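Local coordinates for Mgp-operon protein 3 (Mycoplasma pneumoniae, PDB 6RJ1), which probably takes part, alongside the adhesin P1, in attaching the bacterium to sugars on human host cells, at residues K886-I891 and N920-S925; V953-N958 and D967-N972. All coordinates share one frame; numbering follows the deposited sequence.

Following the chain from the N terminus, interaction 1 comes first: 886-891 runs up a strand, the chain goes through 28 residues that include strand 914-920, and the contact closes when 920-925 returns beside 886-891. Strands 928-933 and 939-945 follow. Interaction 2 then opens on strand 952-959 and closes much sooner, across a hairpin through strand 962-965, when helix 967-974 folds back. The two are in series and neither nest nor cross. They still meet in space: I922 packs on Y956, and Y888 and I922 lean on strand 939-945. Interaction 1 thus belongs to one antiparallel sheet, interaction 2 to the next sheet and its terminal helix.

Interaction 1 (K886-I891 and N920-S925); sequences KGYAVI and NGIASS
Over one face of the Y888 ring sits S924: its CB lies 3.9 Å from the centroid of the Y888 ring, 28° off the normal, a CH-pi contact, nearest CE1 and CZ. At the edge, near the ring plane, I922 CG2 comes within 3.7 Å of Y888 CE2. In Y888, chi1 54° sets CG between the backbone N and the carbonyl carbon, and chi2 -90° turns the ring about the CB-CG bond. The side chains of N920 and V890 cross obliquely, ND2 beside V890 CG1, and T892 OG1 bonds to that ND2. V890 and I922 stand side by side, pointing the same way, with their CG2 atoms 3.8 Å apart.

All this rides on an antiparallel meander of 851-857, 862-868, 888-896 and an outer strand broken at the G921 corner, consistent with a blade of the beta-propeller expected for this family. Y888 and S924 form a hydrogen-bonded pair, each N bonding to the other's carbonyl O. A889 and A923 follow as a non-hydrogen-bonded pair, their methyls on the face away from the tyrosine. N920 spans the corner with an Asx turn, OD1 accepting from I922 N at 3.0 Å in the carboxamide plane, while N920 N bonds to V890 O at 3.1 Å. V890 N makes a weak bond to I922 O.

Interaction 2 (V953-N958 and D967-N972); sequences VDIYKN and DQLSEN
The hydroxyl of S970 takes the backbone N-H of I955: I955 N donates to S970 OG over 2.8 Å, and the bond is fairly straight, 161° at the hydrogen. The serine's first torsion sets this up. With OG anti to its own carbonyl carbon and beside its backbone N (chi1 -64°), the hydroxyl is turned back along the helix to the carbonyl O of D966, four residues earlier, and from that same position it meets the strand.

I955 itself points toward the helix. Its CG1 lies beside the backbone N and its CG2 anti to it. CG1 rests 4.0 Å from both L969 CB and L969 O, and CG2 is 4.2 Å from L969 CD1. The two side chains cross obliquely. In L969, chi2 168° carries CD1 anti to CA, beside I955 CG2. V973, one turn further along the helix, touches both I955 and V953, while F939 and L935 also pack on I955.

The setting is a beta hairpin, 952-959 with 962-965, followed by the C-terminal helix 967-974, which packs back nearly antiparallel to the first strand with the short axes 6.6 Å apart. D954 starts away from the helix, yet its OD1 comes 4.2 Å from S970 CB and makes salt bridges to K965 and K974; two lysines there would be expected to favour the charged carboxylate.

Chemically, the contact couples a small apolar patch to one buried hydroxyl that bridges I955 N-H and D966 O, giving both backbone groups a partner where strand pairing gives way to helix.

Interaction 1 (K886-I891 and N920-S925)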
ATOM      1  N   LYS A 886      -9.815  22.567  -8.894  1.00 76.72           N
ATOM      2  CA  LYS A 886     -10.091  23.716  -8.055  1.00 76.65           C
ATOM      3  C   LYS A 886     -11.052  23.294  -6.963  1.00 79.95           C
ATOM      4  O   LYS A 886     -12.040  22.602  -7.230  1.00 79.39           O
ATOM      5  CB  LYS A 886     -10.734  24.823  -8.909  1.00 79.44           C
ATOM      6  CG  LYS A 886     -10.388  26.224  -8.457  1.00 96.13           C
ATOM      7  CD  LYS A 886     -10.143  27.129  -9.655  1.00106.48           C
ATOM      8  CE  LYS A 886      -8.684  27.492  -9.814  1.00117.08           C
ATOM      9  NZ  LYS A 886      -7.815  26.304 -10.049  1.00124.88           N
ATOM     10  N   GLY A 887     -10.764  23.720  -5.746  1.00 76.34           N
ATOM     11  CA  GLY A 887     -11.616  23.407  -4.611  1.00 76.32           C
ATOM     12  C   GLY A 887     -10.966  22.572  -3.540  1.00 80.33           C
ATOM     13  O   GLY A 887      -9.776  22.253  -3.607  1.00 80.07           O
ATOM     14  N   TYR A 888     -11.773  22.214  -2.549  1.00 76.94           N
ATOM     15  CA  TYR A 888     -11.379  21.435  -1.385  1.00 76.55           C
ATOM     16  C   TYR A 888     -12.621  20.823  -0.732  1.00 78.96           C
ATOM     17  O   TYR A 888     -13.736  21.280  -0.972  1.00 79.07           O
ATOM     18  CB  TYR A 888     -10.628  22.333  -0.366  1.00 78.22           C
ATOM     19  CG  TYR A 888     -11.387  23.584   0.039  1.00 80.51           C
ATOM     20  CD1 TYR A 888     -11.243  24.771  -0.672  1.00 81.77           C
ATOM     21  CD2 TYR A 888     -12.243  23.580   1.137  1.00 82.35           C
ATOM     22  CE1 TYR A 888     -11.947  25.920  -0.313  1.00 83.00           C
ATOM     23  CE2 TYR A 888     -12.956  24.721   1.503  1.00 84.01           C
ATOM     24  CZ  TYR A 888     -12.801  25.895   0.782  1.00 93.43           C
ATOM     25  OH  TYR A 888     -13.520  27.021   1.147  1.00 99.25           O
ATOM     26  N   ALA A 889     -12.415  19.828   0.128  1.00 73.73           N
ATOM     27  CA  ALA A 889     -13.464  19.164   0.896  1.00 72.33           C
ATOM     28  C   ALA A 889     -12.859  18.693   2.216  1.00 74.87           C
ATOM     29  O   ALA A 889     -11.660  18.403   2.276  1.00 75.71           O
ATOM     30  CB  ALA A 889     -14.026  17.987   0.110  1.00 72.93           C
ATOM     31  N   VAL A 890     -13.659  18.665   3.284  1.00 69.68           N
ATOM     32  CA  VAL A 890     -13.186  18.241   4.604  1.00 68.83           C
ATOM     33  C   VAL A 890     -14.116  17.171   5.209  1.00 72.26           C
ATOM     34  O   VAL A 890     -15.340  17.356   5.260  1.00 71.85           O
ATOM     35  CB  VAL A 890     -12.931  19.432   5.580  1.00 72.44           C
ATOM     36  CG1 VAL A 890     -12.173  18.986   6.826  1.00 72.26           C
ATOM     37  CG2 VAL A 890     -12.182  20.570   4.894  1.00 72.21           C
ATOM     38  N   ILE A 891     -13.518  16.060   5.670  1.00 68.04           N
ATOM     39  CA  ILE A 891     -14.226  14.964   6.333  1.00 67.10           C
ATOM     40  C   ILE A 891     -13.897  14.970   7.834  1.00 73.87           C
ATOM     41  O   ILE A 891     -12.747  15.164   8.214  1.00 74.40           O
ATOM     42  CB  ILE A 891     -13.943  13.596   5.650  1.00 68.54           C
ATOM     43  CG1 ILE A 891     -14.770  13.457   4.350  1.00 67.97           C
ATOM     44  CG2 ILE A 891     -14.180  12.405   6.606  1.00 68.20           C
ATOM     45  CD1 ILE A 891     -14.396  12.289   3.418  1.00 71.30           C
ATOM     46  N   ASN A 920     -18.162  17.278   6.589  1.00 79.81           N
ATOM     47  CA  ASN A 920     -18.548  18.197   7.659  1.00 79.57           C
ATOM     48  C   ASN A 920     -19.192  19.541   7.262  1.00 83.47           C
ATOM     49  O   ASN A 920     -19.666  20.240   8.150  1.00 83.43           O
ATOM     50  CB  ASN A 920     -17.349  18.467   8.565  1.00 79.09           C
ATOM     51  CG  ASN A 920     -16.119  19.063   7.913  1.00103.17           C
ATOM     52  OD1 ASN A 920     -16.179  19.837   6.948  1.00 98.93           O
ATOM     53  ND2 ASN A 920     -14.965  18.736   8.462  1.00 94.20           N
ATOM     54  N   GLY A 921     -19.182  19.911   5.987  1.00 79.70           N
ATOM     55  CA  GLY A 921     -19.743  21.192   5.561  1.00 79.07           C
ATOM     56  C   GLY A 921     -18.723  22.172   5.012  1.00 83.79           C
ATOM     57  O   GLY A 921     -19.103  23.169   4.390  1.00 84.12           O
ATOM     58  N   ILE A 922     -17.419  21.909   5.247  1.00 80.18           N
ATOM     59  CA  ILE A 922     -16.350  22.742   4.708  1.00 79.84           C
ATOM     60  C   ILE A 922     -16.003  22.139   3.355  1.00 84.96           C
ATOM     61  O   ILE A 922     -15.328  21.112   3.280  1.00 85.06           O
ATOM     62  CB  ILE A 922     -15.104  22.885   5.623  1.00 82.70           C
ATOM     63  CG1 ILE A 922     -15.470  23.362   7.046  1.00 82.83           C
ATOM     64  CG2 ILE A 922     -14.085  23.821   4.960  1.00 83.16           C
ATOM     65  CD1 ILE A 922     -14.313  23.333   8.087  1.00 87.01           C
ATOM     66  N   ALA A 923     -16.542  22.732   2.295  1.00 82.51           N
ATOM     67  CA  ALA A 923     -16.333  22.293   0.920  1.00 82.48           C
ATOM     68  C   ALA A 923     -16.499  23.455  -0.037  1.00 87.63           C
ATOM     69  O   ALA A 923     -17.189  24.430   0.279  1.00 87.31           O
ATOM     70  CB  ALA A 923     -17.305  21.181   0.564  1.00 82.95           C
ATOM     71  N   SER A 924     -15.831  23.354  -1.195  1.00 85.04           N
ATOM     72  CA  SER A 924     -15.850  24.309  -2.297  1.00 85.44           C
ATOM     73  C   SER A 924     -15.308  23.630  -3.549  1.00 91.13           C
ATOM     74  O   SER A 924     -14.589  22.639  -3.466  1.00 90.15           O
ATOM     75  CB  SER A 924     -15.030  25.554  -1.966  1.00 88.72           C
ATOM     76  OG  SER A 924     -14.874  26.399  -3.095  1.00 97.49           O
ATOM     77  N   SER A 925     -15.666  24.169  -4.707  1.00 90.03           N
ATOM     78  CA  SER A 925     -15.229  23.669  -6.003  1.00 90.92           C
ATOM     79  C   SER A 925     -14.704  24.850  -6.831  1.00 96.62           C
ATOM     80  O   SER A 925     -14.348  24.676  -7.996  1.00 98.30           O
ATOM     81  CB  SER A 925     -16.394  22.983  -6.716  1.00 95.19           C
ATOM     82  OG  SER A 925     -17.495  23.868  -6.862  1.00105.94           O
TER

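Interaction 2 (V953-N958 and D967-N972)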
ATOM      1  N   VAL A 953     -10.459  34.731   3.609  1.00 88.69           N
ATOM      2  CA  VAL A 953     -10.718  33.997   4.851  1.00 87.54           C
ATOM      3  C   VAL A 953     -12.214  33.803   5.103  1.00 91.38           C
ATOM      4  O   VAL A 953     -12.967  34.772   5.150  1.00 91.09           O
ATOM      5  CB  VAL A 953      -9.991  34.613   6.079  1.00 90.71           C
ATOM      6  CG1 VAL A 953     -10.242  33.796   7.340  1.00 90.24           C
ATOM      7  CG2 VAL A 953      -8.492  34.744   5.828  1.00 90.48           C
ATOM      8  N   ASP A 954     -12.625  32.539   5.286  1.00 88.40           N
ATOM      9  CA  ASP A 954     -13.997  32.129   5.581  1.00 88.14           C
ATOM     10  C   ASP A 954     -14.061  31.598   7.019  1.00 90.64           C
ATOM     11  O   ASP A 954     -13.208  30.804   7.416  1.00 89.36           O
ATOM     12  CB  ASP A 954     -14.456  31.028   4.597  1.00 90.30           C
ATOM     13  CG  ASP A 954     -15.149  31.479   3.316  1.00104.37           C
ATOM     14  OD1 ASP A 954     -15.291  32.710   3.109  1.00105.98           O
ATOM     15  OD2 ASP A 954     -15.561  30.600   2.526  1.00110.46           O
ATOM     16  N   ILE A 955     -15.062  32.044   7.794  1.00 87.33           N
ATOM     17  CA  ILE A 955     -15.268  31.596   9.174  1.00 87.08           C
ATOM     18  C   ILE A 955     -16.422  30.593   9.210  1.00 91.48           C
ATOM     19  O   ILE A 955     -17.490  30.851   8.652  1.00 91.42           O
ATOM     20  CB  ILE A 955     -15.489  32.783  10.166  1.00 89.86           C
ATOM     21  CG1 ILE A 955     -14.398  33.898  10.025  1.00 90.11           C
ATOM     22  CG2 ILE A 955     -15.635  32.303  11.622  1.00 89.96           C
ATOM     23  CD1 ILE A 955     -12.879  33.521  10.346  1.00 95.53           C
ATOM     24  N   TYR A 956     -16.199  29.461   9.888  1.00 88.07           N
ATOM     25  CA  TYR A 956     -17.182  28.398  10.056  1.00 88.10           C
ATOM     26  C   TYR A 956     -17.421  28.107  11.544  1.00 94.00           C
ATOM     27  O   TYR A 956     -16.481  28.158  12.338  1.00 93.89           O
ATOM     28  CB  TYR A 956     -16.709  27.130   9.334  1.00 88.71           C
ATOM     29  CG  TYR A 956     -16.777  27.203   7.820  1.00 89.53           C
ATOM     30  CD1 TYR A 956     -15.783  27.848   7.089  1.00 91.23           C
ATOM     31  CD2 TYR A 956     -17.793  26.564   7.115  1.00 90.20           C
ATOM     32  CE1 TYR A 956     -15.820  27.889   5.694  1.00 92.18           C
ATOM     33  CE2 TYR A 956     -17.842  26.600   5.720  1.00 91.24           C
ATOM     34  CZ  TYR A 956     -16.847  27.258   5.012  1.00101.14           C
ATOM     35  OH  TYR A 956     -16.867  27.287   3.633  1.00106.00           O
ATOM     36  N   LYS A 957     -18.678  27.812  11.917  1.00 91.56           N
ATOM     37  CA  LYS A 957     -19.035  27.473  13.291  1.00 91.48           C
ATOM     38  C   LYS A 957     -19.031  25.954  13.456  1.00 96.13           C
ATOM     39  O   LYS A 957     -19.756  25.252  12.753  1.00 94.35           O
ATOM     40  CB  LYS A 957     -20.385  28.075  13.677  1.00 94.13           C
ATOM     41  CG  LYS A 957     -20.537  28.290  15.178  1.00111.87           C
ATOM     42  CD  LYS A 957     -21.632  27.412  15.770  1.00119.76           C
ATOM     43  CE  LYS A 957     -21.934  27.757  17.209  1.00124.95           C
ATOM     44  NZ  LYS A 957     -20.884  27.265  18.140  1.00132.78           N
ATOM     45  N   ASN A 958     -18.173  25.465  14.367  1.00 95.64           N
ATOM     46  CA  ASN A 958     -17.937  24.064  14.729  1.00 96.94           C
ATOM     47  C   ASN A 958     -18.956  23.577  15.761  1.00102.98           C
ATOM     48  O   ASN A 958     -18.931  23.994  16.922  1.00102.85           O
ATOM     49  CB  ASN A 958     -16.500  23.892  15.266  1.00 98.49           C
ATOM     50  CG  ASN A 958     -16.000  22.465  15.398  1.00119.73           C
ATOM     51  OD1 ASN A 958     -16.754  21.506  15.625  1.00112.14           O
ATOM     52  ND2 ASN A 958     -14.691  22.299  15.277  1.00111.98           N
ATOM     53  N   ASP A 967     -21.589  34.038   7.753  1.00101.27           N
ATOM     54  CA  ASP A 967     -21.587  35.124   6.765  1.00101.78           C
ATOM     55  C   ASP A 967     -21.175  36.465   7.353  1.00106.32           C
ATOM     56  O   ASP A 967     -20.451  37.207   6.696  1.00106.40           O
ATOM     57  CB  ASP A 967     -22.963  35.244   6.079  1.00104.04           C
ATOM     58  CG  ASP A 967     -23.541  33.941   5.545  1.00117.42           C
ATOM     59  OD1 ASP A 967     -22.767  33.126   4.980  1.00116.58           O
ATOM     60  OD2 ASP A 967     -24.770  33.744   5.678  1.00127.86           O
ATOM     61  N   GLN A 968     -21.633  36.765   8.590  1.00102.90           N
ATOM     62  CA  GLN A 968     -21.341  37.992   9.334  1.00102.62           C
ATOM     63  C   GLN A 968     -19.848  38.186   9.576  1.00106.07           C
ATOM     64  O   GLN A 968     -19.323  39.254   9.265  1.00106.04           O
ATOM     65  CB  GLN A 968     -22.067  37.971  10.678  1.00104.14           C
ATOM     66  CG  GLN A 968     -23.400  38.678  10.667  1.00120.74           C
ATOM     67  CD  GLN A 968     -23.425  39.755  11.713  1.00138.20           C
ATOM     68  OE1 GLN A 968     -23.368  40.953  11.410  1.00134.36           O
ATOM     69  NE2 GLN A 968     -23.492  39.344  12.972  1.00129.11           N
ATOM     70  N   LEU A 969     -19.180  37.161  10.148  1.00101.53           N
ATOM     71  CA  LEU A 969     -17.756  37.177  10.463  1.00101.16           C
ATOM     72  C   LEU A 969     -16.894  36.977   9.232  1.00105.76           C
ATOM     73  O   LEU A 969     -15.817  37.564   9.170  1.00105.25           O
ATOM     74  CB  LEU A 969     -17.398  36.132  11.535  1.00101.00           C
ATOM     75  CG  LEU A 969     -17.862  36.421  12.969  1.00105.03           C
ATOM     76  CD1 LEU A 969     -17.709  35.203  13.837  1.00105.05           C
ATOM     77  CD2 LEU A 969     -17.093  37.572  13.585  1.00106.75           C
ATOM     78  N   SER A 970     -17.345  36.137   8.267  1.00103.00           N
ATOM     79  CA  SER A 970     -16.609  35.869   7.027  1.00103.05           C
ATOM     80  C   SER A 970     -16.470  37.139   6.202  1.00109.75           C
ATOM     81  O   SER A 970     -15.378  37.406   5.704  1.00110.08           O
ATOM     82  CB  SER A 970     -17.276  34.773   6.205  1.00104.67           C
ATOM     83  OG  SER A 970     -17.257  33.535   6.896  1.00109.41           O
ATOM     84  N   GLU A 971     -17.553  37.939   6.092  1.00107.58           N
ATOM     85  CA  GLU A 971     -17.529  39.207   5.368  1.00108.57           C
ATOM     86  C   GLU A 971     -16.681  40.215   6.150  1.00114.88           C
ATOM     87  O   GLU A 971     -15.844  40.885   5.549  1.00115.06           O
ATOM     88  CB  GLU A 971     -18.951  39.753   5.130  1.00110.13           C
ATOM     89  CG  GLU A 971     -18.987  40.973   4.220  1.00124.00           C
ATOM     90  CD  GLU A 971     -20.193  41.878   4.386  1.00149.86           C
ATOM     91  OE1 GLU A 971     -20.061  42.937   5.044  1.00132.11           O
ATOM     92  OE2 GLU A 971     -21.270  41.531   3.850  1.00152.94           O
ATOM     93  N   ASN A 972     -16.881  40.284   7.488  1.00112.39           N
ATOM     94  CA  ASN A 972     -16.185  41.167   8.435  1.00112.54           C
ATOM     95  C   ASN A 972     -14.660  41.027   8.363  1.00116.80           C
ATOM     96  O   ASN A 972     -13.954  42.036   8.319  1.00116.52           O
ATOM     97  CB  ASN A 972     -16.679  40.900   9.861  1.00113.43           C
ATOM     98  CG  ASN A 972     -16.100  41.811  10.905  1.00132.45           C
ATOM     99  OD1 ASN A 972     -16.554  42.944  11.089  1.00126.22           O
ATOM    100  ND2 ASN A 972     -15.089  41.326  11.614  1.00121.25           N
TER